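Local atomic coordinates of cellulose hydrolase (Bacillus licheniformis, PDB entry 4YZT), a protein that hydrolyses internal beta-1,4 linkages of cellulose as a three-module family 5 endoglucanase, and binds cellotetraose in its barrel domain. Residues Arg316-Arg319 / Val323-Ile326; Trp228-Asn233 / Thr238-Ala243; Asn278-Lys283 / Val425-Leu430. All coordinates share one frame; numbering follows the deposited sequence.

Contact 1: Arg316-Arg319 / Val323-Ile326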
ATOM      1  N   ARG A 316     -16.472   6.497  -4.816  1.00 22.58           N
ATOM      2  CA  ARG A 316     -16.255   5.701  -6.019  1.00 23.94           C
ATOM      3  C   ARG A 316     -15.228   6.367  -6.932  1.00 24.74           C
ATOM      4  O   ARG A 316     -15.409   6.447  -8.147  1.00 27.38           O
ATOM      5  CB  ARG A 316     -17.571   5.468  -6.750  1.00 25.04           C
ATOM      6  CG  ARG A 316     -18.662   4.916  -5.833  1.00 26.17           C
ATOM      7  CD  ARG A 316     -19.926   4.557  -6.590  1.00 27.57           C
ATOM      8  NE  ARG A 316     -19.703   3.517  -7.591  1.00 26.43           N
ATOM      9  CZ  ARG A 316     -20.668   2.995  -8.339  1.00 27.65           C
ATOM     10  NH1 ARG A 316     -21.915   3.424  -8.196  1.00 28.82           N
ATOM     11  NH2 ARG A 316     -20.388   2.055  -9.229  1.00 26.95           N
ATOM     12  N   GLN A 317     -14.143   6.835  -6.322  1.00 19.59           N
ATOM     13  CA  GLN A 317     -13.056   7.493  -7.032  1.00 20.07           C
ATOM     14  C   GLN A 317     -11.724   7.136  -6.382  1.00 17.17           C
ATOM     15  O   GLN A 317     -11.668   6.816  -5.199  1.00 18.90           O
ATOM     16  CB  GLN A 317     -13.251   9.011  -7.043  1.00 26.64           C
ATOM     17  CG  GLN A 317     -14.417   9.470  -7.902  1.00 33.47           C
ATOM     18  CD  GLN A 317     -14.794  10.919  -7.656  1.00 40.48           C
ATOM     19  OE1 GLN A 317     -14.238  11.574  -6.775  1.00 42.50           O
ATOM     20  NE2 GLN A 317     -15.747  11.426  -8.435  1.00 43.25           N
ATOM     21  N   TRP A 318     -10.649   7.198  -7.156  1.00 14.55           N
ATOM     22  CA  TRP A 318      -9.318   6.941  -6.620  1.00 17.51           C
ATOM     23  C   TRP A 318      -8.706   8.212  -6.038  1.00 18.06           C
ATOM     24  O   TRP A 318      -8.760   9.259  -6.667  1.00 16.63           O
ATOM     25  CB  TRP A 318      -8.431   6.366  -7.719  1.00 17.24           C
ATOM     26  CG  TRP A 318      -8.930   5.029  -8.168  1.00 15.49           C
ATOM     27  CD1 TRP A 318      -9.939   4.783  -9.050  1.00 16.44           C
ATOM     28  CD2 TRP A 318      -8.469   3.755  -7.718  1.00 13.81           C
ATOM     29  NE1 TRP A 318     -10.128   3.431  -9.188  1.00 13.62           N
ATOM     30  CE2 TRP A 318      -9.231   2.774  -8.388  1.00 14.02           C
ATOM     31  CE3 TRP A 318      -7.481   3.344  -6.810  1.00 14.62           C
ATOM     32  CZ2 TRP A 318      -9.034   1.408  -8.187  1.00 13.24           C
ATOM     33  CZ3 TRP A 318      -7.279   1.988  -6.627  1.00 14.70           C
ATOM     34  CH2 TRP A 318      -8.062   1.040  -7.299  1.00 14.10           C
ATOM     35  N   ARG A 319      -8.133   8.121  -4.836  1.00 17.60           N
ATOM     36  CA  ARG A 319      -7.571   9.298  -4.164  1.00 17.08           C
ATOM     37  C   ARG A 319      -6.336   9.833  -4.896  1.00 17.25           C
ATOM     38  O   ARG A 319      -6.014  11.019  -4.821  1.00 18.18           O
ATOM     39  CB  ARG A 319      -7.216   8.963  -2.709  1.00 17.15           C
ATOM     40  CG  ARG A 319      -8.426   8.708  -1.816  1.00 17.69           C
ATOM     41  CD  ARG A 319      -8.003   8.285  -0.412  1.00 18.88           C
ATOM     42  NE  ARG A 319      -9.153   8.036   0.457  1.00 17.27           N
ATOM     43  CZ  ARG A 319      -9.734   6.846   0.602  1.00 16.98           C
ATOM     44  NH1 ARG A 319      -9.273   5.788  -0.059  1.00 14.99           N
ATOM     45  NH2 ARG A 319     -10.773   6.713   1.418  1.00 16.99           N
ATOM     46  N   VAL A 323      -1.332   7.263  -9.684  1.00 11.27           N
ATOM     47  CA  VAL A 323      -0.637   6.072  -9.211  1.00 11.29           C
ATOM     48  C   VAL A 323      -1.452   4.819  -9.598  1.00 11.96           C
ATOM     49  O   VAL A 323      -0.871   3.789  -9.958  1.00 12.79           O
ATOM     50  CB  VAL A 323      -0.355   6.120  -7.690  1.00 11.12           C
ATOM     51  CG1 VAL A 323      -1.616   5.807  -6.866  1.00 11.46           C
ATOM     52  CG2 VAL A 323       0.755   5.154  -7.333  1.00 10.96           C
ATOM     53  N   LYS A 324      -2.779   4.919  -9.568  1.00 12.44           N
ATOM     54  CA  LYS A 324      -3.631   3.823 -10.023  1.00 16.88           C
ATOM     55  C   LYS A 324      -3.380   3.495 -11.497  1.00 17.36           C
ATOM     56  O   LYS A 324      -3.246   2.329 -11.870  1.00 13.68           O
ATOM     57  CB  LYS A 324      -5.118   4.153  -9.827  1.00 17.82           C
ATOM     58  CG  LYS A 324      -6.077   3.034 -10.305  1.00 17.84           C
ATOM     59  CD  LYS A 324      -6.678   3.301 -11.687  1.00 23.44           C
ATOM     60  CE  LYS A 324      -7.696   4.420 -11.652  1.00 26.20           C
ATOM     61  NZ  LYS A 324      -8.424   4.566 -12.953  1.00 26.13           N
ATOM     62  N   GLU A 325      -3.326   4.524 -12.336  1.00 14.36           N
ATOM     63  CA  GLU A 325      -3.111   4.296 -13.757  1.00 14.86           C
ATOM     64  C   GLU A 325      -1.724   3.705 -14.009  1.00 12.90           C
ATOM     65  O   GLU A 325      -1.557   2.869 -14.903  1.00 13.24           O
ATOM     66  CB  GLU A 325      -3.289   5.587 -14.564  1.00 14.24           C
ATOM     67  CG  GLU A 325      -4.686   6.212 -14.498  1.00 16.97           C
ATOM     68  CD  GLU A 325      -5.808   5.322 -15.031  0.63 19.78           C
ATOM     69  OE1 GLU A 325      -5.534   4.269 -15.651  1.00 20.00           O
ATOM     70  OE2 GLU A 325      -6.985   5.705 -14.842  0.69 21.71           O
ATOM     71  N   ILE A 326      -0.744   4.128 -13.215  1.00 12.30           N
ATOM     72  CA  ILE A 326       0.593   3.568 -13.296  1.00 12.01           C
ATOM     73  C   ILE A 326       0.558   2.060 -13.027  1.00 14.81           C
ATOM     74  O   ILE A 326       1.167   1.289 -13.761  1.00 12.48           O
ATOM     75  CB  ILE A 326       1.553   4.270 -12.318  1.00 11.48           C
ATOM     76  CG1 ILE A 326       2.000   5.605 -12.916  1.00 12.09           C
ATOM     77  CG2 ILE A 326       2.770   3.407 -12.025  1.00 12.82           C
ATOM     78  CD1 ILE A 326       2.737   6.513 -11.934  1.00 11.69           C
TER
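Lys324 lies across one face of the Trp318 indole, an aliphatic CH-pi contact between the short hairpin strand 317-318 and helix 321-330, close behind it in the chain of the TIM-barrel module. Two parts of the lysine chain do the touching. CG sits over the middle of the bicyclic ring, 3.5 Å above its plane, while CE stands over the pyrrole half, 3.6 Å from the centroid of the five-membered ring. CE also comes within 3.5 Å of Trp318 CD1. The chain is folded to do this: CG leaves anti to the lysine backbone N (chi1 179°), and bends at chi2 and chi3 return CE to the ring. The ammonium group lies further off: NZ is 4.6 Å from the five-membered ring centroid and 31° off its normal, an off-centre cation-pi contact, and the packing rests mostly on methylenes.

In the next shell, the Trp318 ring also meets the ring of Phe311 with planes at about 50°, and touches Ile63 and Ala66 of helix 57-66. The hairpin carries a G1 beta bulge, where Arg316 and Gln317 both face Asp312. At the helix, Val323 N donates a hydrogen bond to Asp320 OD1. The charge at the end of the lysine is engaged by its chain neighbour in a salt bridge: Lys324 NZ reaches Glu325 OE2 at 2.6 Å, approaching from above the carboxylate plane.

Contact 2: Trp228-Asn233 / Thr238-Ala243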
ATOM      1  N   TRP A 228      10.450  -0.606   4.748  1.00  8.20           N
ATOM      2  CA  TRP A 228       9.299  -0.414   5.629  1.00 11.44           C
ATOM      3  C   TRP A 228       9.120   1.045   6.049  1.00 10.81           C
ATOM      4  O   TRP A 228       7.994   1.550   6.089  1.00 10.92           O
ATOM      5  CB  TRP A 228       9.430  -1.274   6.881  1.00 13.50           C
ATOM      6  CG  TRP A 228       8.285  -1.090   7.816  1.00 14.30           C
ATOM      7  CD1 TRP A 228       8.290  -0.413   9.002  1.00 14.20           C
ATOM      8  CD2 TRP A 228       6.956  -1.601   7.647  1.00 13.56           C
ATOM      9  NE1 TRP A 228       7.038  -0.459   9.577  1.00 15.25           N
ATOM     10  CE2 TRP A 228       6.201  -1.179   8.763  1.00 12.54           C
ATOM     11  CE3 TRP A 228       6.329  -2.368   6.654  1.00 15.23           C
ATOM     12  CZ2 TRP A 228       4.854  -1.507   8.917  1.00 13.68           C
ATOM     13  CZ3 TRP A 228       4.987  -2.685   6.806  1.00 17.25           C
ATOM     14  CH2 TRP A 228       4.268  -2.259   7.935  1.00 15.42           C
ATOM     15  N   ASP A 229      10.229   1.717   6.354  1.00 10.57           N
ATOM     16  CA  ASP A 229      10.116   3.075   6.876  1.00 10.78           C
ATOM     17  C   ASP A 229       9.801   4.090   5.769  1.00 10.54           C
ATOM     18  O   ASP A 229       9.270   5.165   6.051  1.00 13.84           O
ATOM     19  CB  ASP A 229      11.371   3.484   7.676  1.00 12.55           C
ATOM     20  CG  ASP A 229      12.679   3.040   7.044  1.00 15.08           C
ATOM     21  OD1 ASP A 229      12.701   2.145   6.173  1.00 17.69           O
ATOM     22  OD2 ASP A 229      13.712   3.612   7.438  1.00 14.89           O
ATOM     23  N   TYR A 230      10.062   3.747   4.508  1.00  9.71           N
ATOM     24  CA  TYR A 230       9.587   4.607   3.433  1.00 10.26           C
ATOM     25  C   TYR A 230       8.087   4.375   3.203  1.00 10.41           C
ATOM     26  O   TYR A 230       7.314   5.342   3.148  1.00 12.29           O
ATOM     27  CB  TYR A 230      10.352   4.404   2.102  1.00 11.82           C
ATOM     28  CG  TYR A 230       9.528   4.992   0.976  1.00 10.61           C
ATOM     29  CD1 TYR A 230       9.289   6.372   0.907  1.00  8.98           C
ATOM     30  CD2 TYR A 230       8.889   4.164   0.048  1.00  8.40           C
ATOM     31  CE1 TYR A 230       8.479   6.915  -0.086  1.00  8.99           C
ATOM     32  CE2 TYR A 230       8.068   4.701  -0.951  1.00 10.13           C
ATOM     33  CZ  TYR A 230       7.868   6.071  -1.008  1.00 11.32           C
ATOM     34  OH  TYR A 230       7.056   6.608  -1.983  1.00 11.29           O
ATOM     35  N   VAL A 231       7.665   3.115   3.070  1.00  9.43           N
ATOM     36  CA  VAL A 231       6.269   2.874   2.705  1.00 10.00           C
ATOM     37  C   VAL A 231       5.336   3.342   3.811  1.00 10.62           C
ATOM     38  O   VAL A 231       4.228   3.797   3.525  1.00  9.04           O
ATOM     39  CB  VAL A 231       5.985   1.379   2.340  1.00 14.36           C
ATOM     40  CG1 VAL A 231       6.866   0.941   1.176  1.00 13.52           C
ATOM     41  CG2 VAL A 231       6.171   0.462   3.514  1.00 11.95           C
ATOM     42  N   SER A 232       5.811   3.303   5.055  1.00 11.78           N
ATOM     43  CA  SER A 232       4.995   3.717   6.208  1.00 11.50           C
ATOM     44  C   SER A 232       5.265   5.148   6.696  1.00 10.91           C
ATOM     45  O   SER A 232       4.624   5.620   7.660  1.00 11.44           O
ATOM     46  CB  SER A 232       5.216   2.758   7.382  1.00 10.63           C
ATOM     47  OG  SER A 232       4.882   1.427   7.025  1.00 11.69           O
ATOM     48  N   ASN A 233       6.191   5.834   6.031  1.00 11.34           N
ATOM     49  CA  ASN A 233       6.702   7.143   6.484  1.00  9.05           C
ATOM     50  C   ASN A 233       7.071   7.094   7.967  1.00  9.62           C
ATOM     51  O   ASN A 233       6.488   7.785   8.798  1.00 11.44           O
ATOM     52  CB  ASN A 233       5.694   8.264   6.221  1.00  9.76           C
ATOM     53  CG  ASN A 233       6.270   9.645   6.523  1.00 13.41           C
ATOM     54  OD1 ASN A 233       7.484   9.799   6.686  1.00 13.50           O
ATOM     55  ND2 ASN A 233       5.406  10.644   6.612  1.00 12.70           N
ATOM     56  N   THR A 238      10.900  10.240   3.970  1.00 10.62           N
ATOM     57  CA  THR A 238       9.805  10.792   3.197  1.00 10.53           C
ATOM     58  C   THR A 238       9.976  10.679   1.687  1.00 12.90           C
ATOM     59  O   THR A 238       9.068  11.037   0.941  1.00 13.51           O
ATOM     60  CB  THR A 238       9.612  12.284   3.527  1.00 11.09           C
ATOM     61  OG1 THR A 238      10.811  13.000   3.200  1.00 13.61           O
ATOM     62  CG2 THR A 238       9.300  12.485   5.012  1.00 11.22           C
ATOM     63  N   THR A 239      11.140  10.225   1.222  1.00 12.51           N
ATOM     64  CA  THR A 239      11.327  10.041  -0.220  1.00 12.10           C
ATOM     65  C   THR A 239      11.959   8.697  -0.541  1.00 11.54           C
ATOM     66  O   THR A 239      12.554   8.060   0.328  1.00 10.76           O
ATOM     67  CB  THR A 239      12.211  11.143  -0.844  1.00 12.65           C
ATOM     68  OG1 THR A 239      13.505  11.117  -0.232  1.00 13.75           O
ATOM     69  CG2 THR A 239      11.573  12.511  -0.652  1.00 13.87           C
ATOM     70  N   TRP A 240      11.847   8.295  -1.803  1.00 11.66           N
ATOM     71  CA  TRP A 240      12.441   7.041  -2.280  1.00 11.09           C
ATOM     72  C   TRP A 240      12.869   7.194  -3.732  1.00 12.92           C
ATOM     73  O   TRP A 240      12.193   7.884  -4.505  1.00 10.64           O
ATOM     74  CB  TRP A 240      11.441   5.878  -2.148  1.00  9.57           C
ATOM     75  CG  TRP A 240      11.992   4.527  -2.560  1.00 11.12           C
ATOM     76  CD1 TRP A 240      12.573   3.596  -1.749  1.00 10.98           C
ATOM     77  CD2 TRP A 240      12.001   3.965  -3.882  1.00 11.31           C
ATOM     78  NE1 TRP A 240      12.957   2.495  -2.485  1.00 12.08           N
ATOM     79  CE2 TRP A 240      12.602   2.686  -3.792  1.00 11.02           C
ATOM     80  CE3 TRP A 240      11.548   4.412  -5.131  1.00  9.69           C
ATOM     81  CZ2 TRP A 240      12.774   1.845  -4.909  1.00 12.86           C
ATOM     82  CZ3 TRP A 240      11.732   3.578  -6.248  1.00 11.89           C
ATOM     83  CH2 TRP A 240      12.340   2.309  -6.124  1.00 12.03           C
ATOM     84  N   GLY A 241      13.975   6.549  -4.104  1.00 12.70           N
ATOM     85  CA  GLY A 241      14.397   6.502  -5.495  1.00 14.18           C
ATOM     86  C   GLY A 241      15.865   6.690  -5.837  1.00 14.41           C
ATOM     87  O   GLY A 241      16.190   6.974  -6.990  1.00 14.76           O
ATOM     88  N   SER A 242      16.764   6.534  -4.866  1.00 12.44           N
ATOM     89  CA  SER A 242      18.187   6.586  -5.184  1.00 12.72           C
ATOM     90  C   SER A 242      18.560   5.398  -6.084  1.00 12.81           C
ATOM     91  O   SER A 242      17.809   4.427  -6.190  1.00 12.28           O
ATOM     92  CB  SER A 242      19.041   6.564  -3.916  1.00 12.92           C
ATOM     93  OG  SER A 242      18.969   5.279  -3.314  1.00 12.52           O
ATOM     94  N   ALA A 243      19.707   5.489  -6.742  1.00 15.27           N
ATOM     95  CA  ALA A 243      20.172   4.398  -7.588  1.00 18.49           C
ATOM     96  C   ALA A 243      20.343   3.126  -6.756  1.00 18.34           C
ATOM     97  O   ALA A 243      19.994   2.030  -7.201  1.00 15.73           O
ATOM     98  CB  ALA A 243      21.469   4.775  -8.282  1.00 17.70           C
TER
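Trp240 CB stands directly over the centre of the Tyr230 ring, on its normal and 3.5 Å from the centroid, a CH-pi contact that joins the short helix 228-231 to the loop behind it. With chi1 at 162° the phenol swings away from the tyrosine backbone N and out from the helix, under this methylene. Trp240 also has its CG opposite the backbone N (chi1 -177°), but its indole then runs on past the phenol. The two rings meet obliquely, their planes at 32° and the Trp240 five-membered ring centroid 5.2 Å from that of Tyr230. Backbone carbonyls come close as well: Thr238 O lies near the ring plane at the edge, 4.3 Å from Tyr230 CE1, and Thr239 O is 3.7 Å from Tyr230 CD1.

A smaller touch involves Asn233 and Thr238, which run side by side, with Asn233 OD1 3.6 Å from the methyl Thr238 CG2, while Asn233 ND2 donates to Ala464 O. Asn233 has positive phi and ends the helix in a Schellman motif, its N bonding Tyr230 O.

The contact shapes the connection from barrel strand 218-224 to helix 243-261. Helix 280-296 backs the pair: Tyr286 meets Trp240 edge-to-face and also meets the Tyr230 ring. Helix 243-261 packs on the indole through Ile246 and Met249, and Trp522 of strand 515-522 touches Thr238 and Thr239.

Contact 3: Asn278-Lys283 / Val425-Leu430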
ATOM      1  N   ASN A 278       3.288   9.959   1.404  1.00 16.74           N
ATOM      2  CA  ASN A 278       2.450  10.904   0.657  1.00 19.79           C
ATOM      3  C   ASN A 278       3.146  11.724  -0.435  1.00 19.95           C
ATOM      4  O   ASN A 278       2.473  12.371  -1.230  1.00 20.17           O
ATOM      5  CB  ASN A 278       1.735  11.861   1.637  1.00 22.04           C
ATOM      6  CG  ASN A 278       2.669  12.886   2.284  1.00 26.32           C
ATOM      7  OD1 ASN A 278       3.885  12.705   2.353  1.00 29.50           O
ATOM      8  ND2 ASN A 278       2.083  13.963   2.796  1.00 29.92           N
ATOM      9  N   GLU A 279       4.472  11.703  -0.499  1.00 16.45           N
ATOM     10  CA  GLU A 279       5.148  12.477  -1.533  1.00 18.77           C
ATOM     11  C   GLU A 279       4.872  11.824  -2.885  1.00 18.08           C
ATOM     12  O   GLU A 279       5.153  10.640  -3.080  1.00 16.88           O
ATOM     13  CB  GLU A 279       6.654  12.593  -1.254  1.00 21.54           C
ATOM     14  CG  GLU A 279       7.310  13.835  -1.873  1.00 26.33           C
ATOM     15  CD  GLU A 279       8.331  13.497  -2.963  1.00 27.74           C
ATOM     16  OE1 GLU A 279       8.364  12.336  -3.409  1.00 25.05           O
ATOM     17  OE2 GLU A 279       9.110  14.395  -3.358  1.00 30.64           O
ATOM     18  N   LYS A 280       4.281  12.600  -3.790  1.00 22.12           N
ATOM     19  CA  LYS A 280       3.830  12.124  -5.094  1.00 21.70           C
ATOM     20  C   LYS A 280       4.885  11.470  -5.955  1.00 16.07           C
ATOM     21  O   LYS A 280       4.689  10.367  -6.436  1.00 15.53           O
ATOM     22  CB  LYS A 280       3.252  13.279  -5.900  1.00 23.98           C
ATOM     23  CG  LYS A 280       1.772  13.209  -6.096  1.00 28.50           C
ATOM     24  CD  LYS A 280       1.271  14.466  -6.807  1.00 26.66           C
ATOM     25  CE  LYS A 280      -0.148  14.734  -6.426  1.00 26.39           C
ATOM     26  NZ  LYS A 280      -0.554  16.110  -6.825  1.00 26.22           N
ATOM     27  N   HIS A 281       5.969  12.196  -6.202  1.00 15.56           N
ATOM     28  CA  HIS A 281       7.000  11.707  -7.108  1.00 14.44           C
ATOM     29  C   HIS A 281       7.551  10.368  -6.631  1.00 13.18           C
ATOM     30  O   HIS A 281       7.658   9.422  -7.396  1.00 12.86           O
ATOM     31  CB  HIS A 281       8.141  12.710  -7.243  1.00 17.31           C
ATOM     32  CG  HIS A 281       9.297  12.171  -8.019  1.00 17.49           C
ATOM     33  ND1 HIS A 281       9.351  12.218  -9.395  1.00 18.97           N
ATOM     34  CD2 HIS A 281      10.414  11.517  -7.618  1.00 18.31           C
ATOM     35  CE1 HIS A 281      10.468  11.645  -9.807  1.00 18.98           C
ATOM     36  NE2 HIS A 281      11.127  11.204  -8.749  1.00 17.94           N
ATOM     37  N   SER A 282       7.906  10.291  -5.357  1.00 12.09           N
ATOM     38  CA  SER A 282       8.434   9.042  -4.820  1.00 13.12           C
ATOM     39  C   SER A 282       7.404   7.935  -4.935  1.00 10.50           C
ATOM     40  O   SER A 282       7.726   6.822  -5.338  1.00  9.95           O
ATOM     41  CB  SER A 282       8.861   9.212  -3.370  1.00 11.72           C
ATOM     42  OG  SER A 282       9.968  10.099  -3.270  1.00 12.64           O
ATOM     43  N   LYS A 283       6.164   8.235  -4.572  1.00 11.13           N
ATOM     44  CA  LYS A 283       5.117   7.218  -4.609  1.00 12.60           C
ATOM     45  C   LYS A 283       4.909   6.665  -6.022  1.00 13.79           C
ATOM     46  O   LYS A 283       4.778   5.453  -6.212  1.00 13.30           O
ATOM     47  CB  LYS A 283       3.807   7.786  -4.071  1.00 14.38           C
ATOM     48  CG  LYS A 283       2.718   6.736  -3.888  1.00 16.06           C
ATOM     49  CD  LYS A 283       1.330   7.369  -3.985  1.00 19.95           C
ATOM     50  CE  LYS A 283       1.019   8.294  -2.832  1.00 22.11           C
ATOM     51  NZ  LYS A 283      -0.267   9.044  -3.097  1.00 21.01           N
ATOM     52  N   VAL A 425       0.507  14.049 -14.067  1.00 16.48           N
ATOM     53  CA  VAL A 425      -0.168  15.298 -13.706  1.00 18.38           C
ATOM     54  C   VAL A 425       0.640  16.122 -12.695  1.00 17.11           C
ATOM     55  O   VAL A 425       0.912  15.659 -11.590  1.00 21.21           O
ATOM     56  CB  VAL A 425      -1.549  15.026 -13.101  1.00 19.18           C
ATOM     57  CG1 VAL A 425      -2.211  16.338 -12.675  1.00 21.28           C
ATOM     58  CG2 VAL A 425      -2.421  14.237 -14.074  1.00 20.77           C
ATOM     59  N   MET A 426       1.014  17.342 -13.068  1.00 18.88           N
ATOM     60  CA  MET A 426       1.772  18.217 -12.175  1.00 18.20           C
ATOM     61  C   MET A 426       0.882  19.297 -11.557  1.00 20.02           C
ATOM     62  O   MET A 426       0.274  20.088 -12.278  1.00 21.82           O
ATOM     63  CB  MET A 426       2.931  18.869 -12.937  1.00 22.09           C
ATOM     64  CG  MET A 426       3.889  19.679 -12.075  1.00 22.44           C
ATOM     65  SD  MET A 426       5.198  20.452 -13.049  1.00 28.35           S
ATOM     66  CE  MET A 426       4.308  21.800 -13.792  1.00 19.86           C
ATOM     67  N   ASP A 427       0.804  19.334 -10.228  1.00 17.73           N
ATOM     68  CA  ASP A 427       0.053  20.386  -9.552  1.00 16.80           C
ATOM     69  C   ASP A 427       0.903  21.645  -9.471  1.00 17.53           C
ATOM     70  O   ASP A 427       2.083  21.580  -9.118  1.00 16.00           O
ATOM     71  CB  ASP A 427      -0.367  19.959  -8.146  1.00 18.45           C
ATOM     72  CG  ASP A 427      -1.535  18.988  -8.137  1.00 22.80           C
ATOM     73  OD1 ASP A 427      -1.993  18.552  -9.211  1.00 24.59           O
ATOM     74  OD2 ASP A 427      -1.993  18.652  -7.027  1.00 24.94           O
ATOM     75  N   ILE A 428       0.310  22.781  -9.831  1.00 16.91           N
ATOM     76  CA  ILE A 428       0.957  24.067  -9.639  1.00 16.94           C
ATOM     77  C   ILE A 428       0.355  24.680  -8.373  1.00 16.84           C
ATOM     78  O   ILE A 428      -0.816  25.025  -8.351  1.00 19.48           O
ATOM     79  CB  ILE A 428       0.757  24.999 -10.840  1.00 20.80           C
ATOM     80  CG1 ILE A 428       1.205  24.308 -12.131  1.00 24.55           C
ATOM     81  CG2 ILE A 428       1.480  26.328 -10.601  1.00 21.76           C
ATOM     82  CD1 ILE A 428       2.431  24.904 -12.774  1.00 27.65           C
ATOM     83  N   ILE A 429       1.161  24.796  -7.326  1.00 17.45           N
ATOM     84  CA  ILE A 429       0.662  25.137  -6.004  1.00 17.46           C
ATOM     85  C   ILE A 429       1.192  26.478  -5.516  1.00 17.93           C
ATOM     86  O   ILE A 429       2.404  26.661  -5.384  1.00 17.93           O
ATOM     87  CB  ILE A 429       1.055  24.059  -4.971  1.00 19.31           C
ATOM     88  CG1 ILE A 429       0.635  22.667  -5.453  1.00 19.35           C
ATOM     89  CG2 ILE A 429       0.463  24.388  -3.605  1.00 20.38           C
ATOM     90  CD1 ILE A 429       1.169  21.528  -4.574  1.00 20.25           C
ATOM     91  N   LEU A 430       0.288  27.414  -5.246  1.00 16.54           N
ATOM     92  CA  LEU A 430       0.668  28.657  -4.593  1.00 16.82           C
ATOM     93  C   LEU A 430       0.703  28.475  -3.079  1.00 16.15           C
ATOM     94  O   LEU A 430      -0.261  27.988  -2.494  1.00 21.64           O
ATOM     95  CB  LEU A 430      -0.310  29.778  -4.957  1.00 17.78           C
ATOM     96  CG  LEU A 430       0.016  31.203  -4.488  1.00 20.28           C
ATOM     97  CD1 LEU A 430       1.279  31.716  -5.168  1.00 19.07           C
ATOM     98  CD2 LEU A 430      -1.161  32.143  -4.773  1.00 20.88           C
TER
HETATM   99  O   HOH W   1      -0.835  16.077  -9.548  1.00 22.82           O
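Lys280 and Asp427 form the direct bridge between the start of helix 280-296, in the family 5 catalytic module, and strand 424-431 of the X2 carbohydrate-binding module. Lys280 NZ meets Asp427 OD2 at 2.9 Å in a salt bridge; the other carboxylate oxygen, Asp427 OD1, is 3.7 Å from the same nitrogen, so the ammonium engages one oxygen rather than straddling both. The lysine is extended beyond CG and crosses the aspartate side chain at about a right angle, spanning the gap between segments whose nearest CA atoms, those of Lys280 and Met426, are 9.6 Å apart.

The close-fitting part of the contact is this polar end. A water sits beside the bridge, accepting from Lys280 NZ at 2.7 Å and donating to Val425 O and to Asp427 OD1, which ties the ammonium to the strand backbone as well as to the carboxylate. Asp427 is buried in its sheet, where Gln413 NE2 also donates to OD1, and Lys280 NZ has a second salt bridge to Asp343 OD1 on the adjacent strand 338-347.

The rest is loose. Lys280 is partly exposed, and between these segments there is no apolar side-chain packing to match the charged tip. The helix start is secured separately: Glu279, the N-cap, accepts from Ser282 N at 2.9 Å and from Ser282 OG, the two donors reaching OE1 from opposite faces of the carboxylate plane.

The two carboxylates would favour the protonated, charged lysine, though one ammonium cannot neutralise both, and the buried position of Asp427 would make its negative charge costly without such partners. Between helix start and strand the link is thus ionic and water-mediated, not apolar.

Helix 280-296 brings the three contacts together. Contact 3 uses its first turn, whose Ser282 OG probably accepts from Trp240 N of contact 2 at 3.0 Å; contact 1 reaches the same helix through Val323 CG2, packed on Lys283 CD. Contacts 1 and 2 do not touch, their nearest atoms being about 8 Å apart. Contact 2 is the buried one, contact 1 lies at the surface and contact 3 is partly buried. Both 1 and 2 pack an aliphatic group on an aromatic face between elements close in sequence, in 1 with a charged end turned to a glutamate. Contact 3 instead joins two modules across 141 residues, by charge and water.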